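Local coordinates for protein formate-dependent phosphoribosylglycinamide formyltransferase (Mycobacterium tuberculosis H37Rv, PDB 6KHR) that belongs to the ATP-grasp family of enzymes and is built around a large antiparallel sheet that is flanked by helices, at residues A[231-236]-A[332-338]; A[256-262]-A[345-351]. All coordinates share one frame. Numbering follows the deposited sequence.

Contact 1 of 2, residues A[231-236]-A[332-338]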
loop_
_atom_site.group_PDB
_atom_site.type_symbol
_atom_site.label_atom_id
_atom_site.label_comp_id
_atom_site.label_asym_id
_atom_site.label_seq_id
_atom_site.Cartn_x
_atom_site.Cartn_y
_atom_site.Cartn_z
ATOM N N VAL A 231 10.350 -4.099 14.540
ATOM C CA VAL A 231 8.915 -4.108 14.767
ATOM C C VAL A 231 8.668 -4.807 16.084
ATOM O O VAL A 231 9.117 -5.943 16.276
ATOM C CB VAL A 231 8.164 -4.850 13.645
ATOM C CG1 VAL A 231 6.645 -4.861 13.930
ATOM C CG2 VAL A 231 8.509 -4.277 12.268
ATOM N N CYS A 232 7.934 -4.147 16.973
ATOM C CA CYS A 232 7.537 -4.717 18.253
ATOM C C CYS A 232 6.020 -4.715 18.313
ATOM O O CYS A 232 5.388 -3.652 18.302
ATOM C CB CYS A 232 8.138 -3.922 19.401
ATOM S SG CYS A 232 9.904 -3.833 19.242
ATOM N N SER A 233 5.430 -5.903 18.363
ATOM C CA SER A 233 3.994 -5.996 18.521
ATOM C C SER A 233 3.681 -7.149 19.455
ATOM O O SER A 233 4.562 -7.724 20.099
ATOM C CB SER A 233 3.288 -6.164 17.171
ATOM O OG SER A 233 1.884 -6.091 17.351
ATOM N N GLN A 234 2.401 -7.463 19.547
ATOM C CA GLN A 234 1.946 -8.680 20.186
ATOM C C GLN A 234 1.497 -9.634 19.085
ATOM O O GLN A 234 0.948 -9.204 18.065
ATOM C CB GLN A 234 0.814 -8.389 21.184
ATOM C CG GLN A 234 1.206 -8.570 22.681
ATOM C CD GLN A 234 2.043 -7.420 23.261
ATOM O OE1 GLN A 234 3.236 -7.575 23.542
ATOM N NE2 GLN A 234 1.406 -6.271 23.466
ATOM N N GLY A 235 1.800 -10.913 19.259
ATOM C CA GLY A 235 1.250 -11.931 18.395
ATOM C C GLY A 235 0.061 -12.576 19.073
ATOM O O GLY A 235 -0.386 -12.121 20.134
ATOM N N PRO A 236 -0.479 -13.649 18.488
ATOM C CA PRO A 236 -1.477 -14.443 19.216
ATOM C C PRO A 236 -0.903 -15.164 20.436
ATOM O O PRO A 236 -1.675 -15.800 21.167
ATOM C CB PRO A 236 -1.976 -15.435 18.151
ATOM C CG PRO A 236 -0.853 -15.538 17.182
ATOM C CD PRO A 236 -0.240 -14.169 17.133
ATOM N N ALA A 332 1.292 -3.001 14.497
ATOM C CA ALA A 332 1.951 -2.804 15.796
ATOM C C ALA A 332 1.124 -1.918 16.722
ATOM O O ALA A 332 0.983 -2.215 17.912
ATOM C CB ALA A 332 3.342 -2.198 15.600
ATOM N N ILE A 333 0.594 -0.810 16.197
ATOM C CA ILE A 333 -0.270 0.075 16.977
ATOM C C ILE A 333 -1.404 -0.717 17.604
ATOM O O ILE A 333 -1.740 -0.533 18.779
ATOM C CB ILE A 333 -0.821 1.203 16.087
ATOM C CG1 ILE A 333 0.249 2.240 15.792
ATOM C CG2 ILE A 333 -2.051 1.850 16.714
ATOM C CD1 ILE A 333 -0.133 3.097 14.655
ATOM N N LEU A 334 -2.022 -1.590 16.821
ATOM C CA LEU A 334 -3.199 -2.322 17.244
ATOM C C LEU A 334 -2.859 -3.639 17.930
ATOM O O LEU A 334 -3.778 -4.351 18.351
ATOM C CB LEU A 334 -4.116 -2.579 16.034
ATOM C CG LEU A 334 -4.749 -1.393 15.283
ATOM C CD1 LEU A 334 -5.542 -1.903 14.100
ATOM C CD2 LEU A 334 -5.639 -0.523 16.177
ATOM N N GLY A 335 -1.578 -3.995 18.027
ATOM C CA GLY A 335 -1.192 -5.185 18.777
ATOM C C GLY A 335 -1.478 -6.485 18.065
ATOM O O GLY A 335 -1.854 -7.474 18.704
ATOM N N LEU A 336 -1.309 -6.510 16.756
ATOM C CA LEU A 336 -1.562 -7.692 15.955
ATOM C C LEU A 336 -0.245 -8.314 15.485
ATOM O O LEU A 336 0.812 -7.678 15.497
ATOM C CB LEU A 336 -2.453 -7.328 14.758
ATOM C CG LEU A 336 -3.752 -6.610 15.148
ATOM C CD1 LEU A 336 -4.436 -5.982 13.929
ATOM C CD2 LEU A 336 -4.703 -7.567 15.866
ATOM N N ALA A 337 -0.332 -9.571 15.053
ATOM C CA ALA A 337 0.831 -10.310 14.580
ATOM C C ALA A 337 1.417 -9.695 13.313
ATOM O O ALA A 337 0.712 -9.091 12.497
ATOM C CB ALA A 337 0.457 -11.765 14.314
ATOM N N VAL A 338 2.731 -9.859 13.156
ATOM C CA VAL A 338 3.439 -9.372 11.980
ATOM C C VAL A 338 4.465 -10.404 11.543
ATOM O O VAL A 338 4.835 -11.310 12.288
ATOM C CB VAL A 338 4.142 -8.014 12.217
ATOM C CG1 VAL A 338 3.134 -6.900 12.423
ATOM C CG2 VAL A 338 5.097 -8.100 13.389
#

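Contact 2 of 2, residues A[256-262]-A[345-351]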
loop_
_atom_site.group_PDB
_atom_site.type_symbol
_atom_site.label_atom_id
_atom_site.label_comp_id
_atom_site.label_asym_id
_atom_site.label_seq_id
_atom_site.Cartn_x
_atom_site.Cartn_y
_atom_site.Cartn_z
ATOM N N GLU A 256 18.119 13.904 -3.878
ATOM C CA GLU A 256 17.083 12.890 -3.640
ATOM C C GLU A 256 17.676 11.832 -2.739
ATOM O O GLU A 256 18.873 11.682 -2.693
ATOM C CB GLU A 256 16.859 12.051 -4.891
ATOM C CG GLU A 256 16.510 12.810 -6.149
ATOM C CD GLU A 256 16.311 11.922 -7.370
ATOM O OE1 GLU A 256 16.589 10.742 -7.281
ATOM O OE2 GLU A 256 15.887 12.421 -8.411
ATOM N N LEU A 257 16.827 11.116 -2.049
ATOM C CA LEU A 257 17.344 10.007 -1.274
ATOM C C LEU A 257 17.117 8.709 -2.048
ATOM O O LEU A 257 16.066 8.519 -2.666
ATOM C CB LEU A 257 16.687 9.971 0.104
ATOM C CG LEU A 257 16.923 8.710 0.941
ATOM C CD1 LEU A 257 18.360 8.588 1.416
ATOM C CD2 LEU A 257 15.952 8.656 2.119
ATOM N N GLU A 258 18.145 7.860 -2.076
ATOM C CA GLU A 258 18.076 6.529 -2.670
ATOM C C GLU A 258 18.124 5.481 -1.567
ATOM O O GLU A 258 18.904 5.594 -0.628
ATOM C CB GLU A 258 19.219 6.285 -3.661
ATOM C CG GLU A 258 19.157 4.907 -4.338
ATOM C CD GLU A 258 20.391 4.558 -5.196
ATOM O OE1 GLU A 258 21.399 5.296 -5.163
ATOM O OE2 GLU A 258 20.354 3.528 -5.909
ATOM N N SER A 259 17.273 4.471 -1.667
ATOM C CA SER A 259 17.323 3.347 -0.749
ATOM C C SER A 259 17.118 2.069 -1.547
ATOM O O SER A 259 16.728 2.099 -2.721
ATOM C CB SER A 259 16.272 3.468 0.369
ATOM O OG SER A 259 14.958 3.269 -0.126
ATOM N N TRP A 260 17.367 0.938 -0.891
ATOM C CA TRP A 260 17.294 -0.366 -1.532
ATOM C C TRP A 260 17.327 -1.429 -0.433
ATOM O O TRP A 260 17.847 -1.189 0.663
ATOM C CB TRP A 260 18.442 -0.557 -2.564
ATOM C CG TRP A 260 19.845 -0.437 -1.964
ATOM C CD1 TRP A 260 20.578 -1.444 -1.384
ATOM C CD2 TRP A 260 20.658 0.753 -1.860
ATOM N NE1 TRP A 260 21.792 -0.963 -0.941
ATOM C CE2 TRP A 260 21.870 0.378 -1.208
ATOM C CE3 TRP A 260 20.485 2.095 -2.237
ATOM C CZ2 TRP A 260 22.901 1.298 -0.934
ATOM C CZ3 TRP A 260 21.529 3.020 -1.964
ATOM C CH2 TRP A 260 22.715 2.605 -1.329
ATOM N N GLN A 261 16.773 -2.605 -0.749
ATOM C CA GLN A 261 16.530 -3.683 0.207
ATOM C C GLN A 261 16.532 -4.993 -0.567
ATOM O O GLN A 261 15.824 -5.092 -1.578
ATOM C CB GLN A 261 15.191 -3.514 0.923
ATOM C CG GLN A 261 14.976 -4.468 2.058
ATOM C CD GLN A 261 13.551 -4.425 2.612
ATOM O OE1 GLN A 261 12.573 -4.400 1.856
ATOM N NE2 GLN A 261 13.431 -4.418 3.939
ATOM N N PRO A 262 17.293 -6.002 -0.136
ATOM C CA PRO A 262 18.172 -5.985 1.029
ATOM C C PRO A 262 19.591 -5.504 0.733
ATOM O O PRO A 262 20.090 -5.723 -0.358
ATOM C CB PRO A 262 18.195 -7.457 1.451
ATOM C CG PRO A 262 18.033 -8.230 0.162
ATOM C CD PRO A 262 17.327 -7.307 -0.821
ATOM N N PRO A 345 13.846 -8.126 -4.136
ATOM C CA PRO A 345 14.703 -6.934 -4.016
ATOM C C PRO A 345 14.018 -5.708 -4.611
ATOM O O PRO A 345 13.184 -5.813 -5.520
ATOM C CB PRO A 345 15.969 -7.316 -4.799
ATOM C CG PRO A 345 15.989 -8.869 -4.801
ATOM C CD PRO A 345 14.509 -9.260 -4.817
ATOM N N GLY A 346 14.359 -4.523 -4.089
ATOM C CA GLY A 346 13.750 -3.305 -4.582
ATOM C C GLY A 346 14.625 -2.101 -4.319
ATOM O O GLY A 346 15.617 -2.182 -3.604
ATOM N N ALA A 347 14.246 -0.974 -4.917
ATOM C CA ALA A 347 14.907 0.291 -4.621
ATOM C C ALA A 347 13.897 1.414 -4.699
ATOM O O ALA A 347 12.837 1.289 -5.315
ATOM C CB ALA A 347 16.070 0.595 -5.578
ATOM N N ALA A 348 14.239 2.527 -4.074
ATOM C CA ALA A 348 13.347 3.668 -4.088
ATOM C C ALA A 348 14.159 4.945 -4.194
ATOM O O ALA A 348 15.337 5.006 -3.840
ATOM C CB ALA A 348 12.458 3.706 -2.838
ATOM N N ARG A 349 13.495 5.979 -4.670
ATOM C CA ARG A 349 14.103 7.291 -4.759
ATOM C C ARG A 349 13.059 8.283 -4.296
ATOM O O ARG A 349 11.992 8.388 -4.910
ATOM C CB ARG A 349 14.573 7.584 -6.183
ATOM C CG ARG A 349 16.004 7.159 -6.388
ATOM C CD ARG A 349 16.451 7.240 -7.814
ATOM N NE ARG A 349 17.730 6.560 -7.964
ATOM C CZ ARG A 349 18.897 7.182 -8.080
ATOM N NH1 ARG A 349 18.928 8.505 -8.095
ATOM N NH2 ARG A 349 20.015 6.479 -8.207
ATOM N N VAL A 350 13.335 8.963 -3.189
ATOM C CA VAL A 350 12.440 9.991 -2.685
ATOM C C VAL A 350 12.912 11.323 -3.240
ATOM O O VAL A 350 14.013 11.777 -2.919
ATOM C CB VAL A 350 12.387 10.004 -1.151
ATOM C CG1 VAL A 350 11.448 11.108 -0.672
ATOM C CG2 VAL A 350 11.921 8.649 -0.615
ATOM N N ILE A 351 12.076 11.937 -4.081
ATOM C CA ILE A 351 12.301 13.248 -4.671
ATOM C C ILE A 351 11.709 14.317 -3.764
ATOM O O ILE A 351 10.638 14.119 -3.184
ATOM C CB ILE A 351 11.674 13.291 -6.072
ATOM C CG1 ILE A 351 12.382 12.297 -7.006
ATOM C CG2 ILE A 351 11.705 14.686 -6.649
ATOM C CD1 ILE A 351 11.472 11.213 -7.573
HETATM O O HOH W 1 17.854 4.026 -7.499
#

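Contact 1 of 2, residues A[231-236]-A[332-338]
The C-terminal end of helix 325-334 lies against one face of strand 224-235 in the ATP-grasp fold and closes with a Schellman motif. Ala332 CB lies 3.7 Å from Cys232 O, a closeness its small side chain permits, and Ala332 CA passes 3.6 Å from Ser233 OG. Ile333 and Leu334 turn their CA-to-CB bonds away from the strand, and their side chains pack on Phe92 of strand 92-95. Gly335 breaks the helix with positive phi, a conformation that suits glycine; its N still bonds to Ala332 O at 3.1 Å. Leu336 also points its CB away, packing on Leu375 of the second subunit, so what it offers the strand is its carbonyl. The short hydroxyl side chain of Ser233 points to this segment and donates the one hydrogen bond between the two, Ser233 OG to Leu336 O at 2.7 Å. Ala337 sets CB 3.8 Å from Pro236 CD. Val338 faces the strand, where two beta-branched apolar side chains meet, Val338 CG2 lying 3.6 Å from Val231 CG1.

Contact 2 of 2, residues A[256-262]-A[345-351]
Two neighbouring antiparallel strands, 256-261 and 346-351, form an inner ladder of the large sheet of this ATP-grasp protein, and a salt-bridge network lies on one face of it. The strand axes approach to 4.5 Å at 165°. Three hydrogen-bonded pairs, Leu257 with Val350, Ser259 with Ala348 and Gln261 with Gly346, each make two backbone bonds; those from Leu257 N to Val350 O and from Val350 N to Leu257 O measure 3.0 and 2.8 Å. In the intervening non-hydrogen-bonded pairs, CA atoms meet carbonyls, as Arg349 CA does Leu257 O at 3.1 Å.

Arg349 shares a face with Glu258, Trp260 and Ala347. Its long side chain reaches two carboxylates: Arg349 NH1 forms a salt bridge with a weak hydrogen bond to Glu256 OE1 at 3.3 Å, whereas Arg349 NH2 lies 3.5 Å from Glu258 OE1, well out of the guanidinium plane, so that salt bridge is purely electrostatic. A water joins Arg349 NE (2.6 Å) to Glu258 OE2 (3.0 Å). Trp260 and Ala347 come within 4.0 Å, CA to CA, a close approach that the small alanine tolerates. On the other face, Ser259 OG sits 3.7 Å from Ala348 CB and hydrogen-bonds to Ser313 O, while the side-chain amide of Gln261 hydrogen-bonds to Ser320 through OE1 and to Gln321 through NE2.

Strand 238-252 flanks 256-261, and strand 390-395 flanks 346-351. Helix 399-413 packs over the face bearing Trp260 and Ala347; its Arg403 pairs with Glu258 and makes a cation-pi contact with Trp260.

Both contacts reach the same antiparallel sheet but use it differently: contact 1 lays a helix end on the face of strand 224-235, whereas contact 2 joins two strands edge to edge. Strand 238-252, antiparallel to 224-235 and to 256-261, connects them across the sheet. Their centres are 26 Å apart and their nearest atoms about 10 Å, so they do not touch. Along the chain the segments alternate, and residues 332-338 precede 345-351, so that the chain leaves the helix end of contact 1 and soon enters the sheet in contact 2. The second subunit reaches contact 1, whereas no other chain of the assembly touches contact 2.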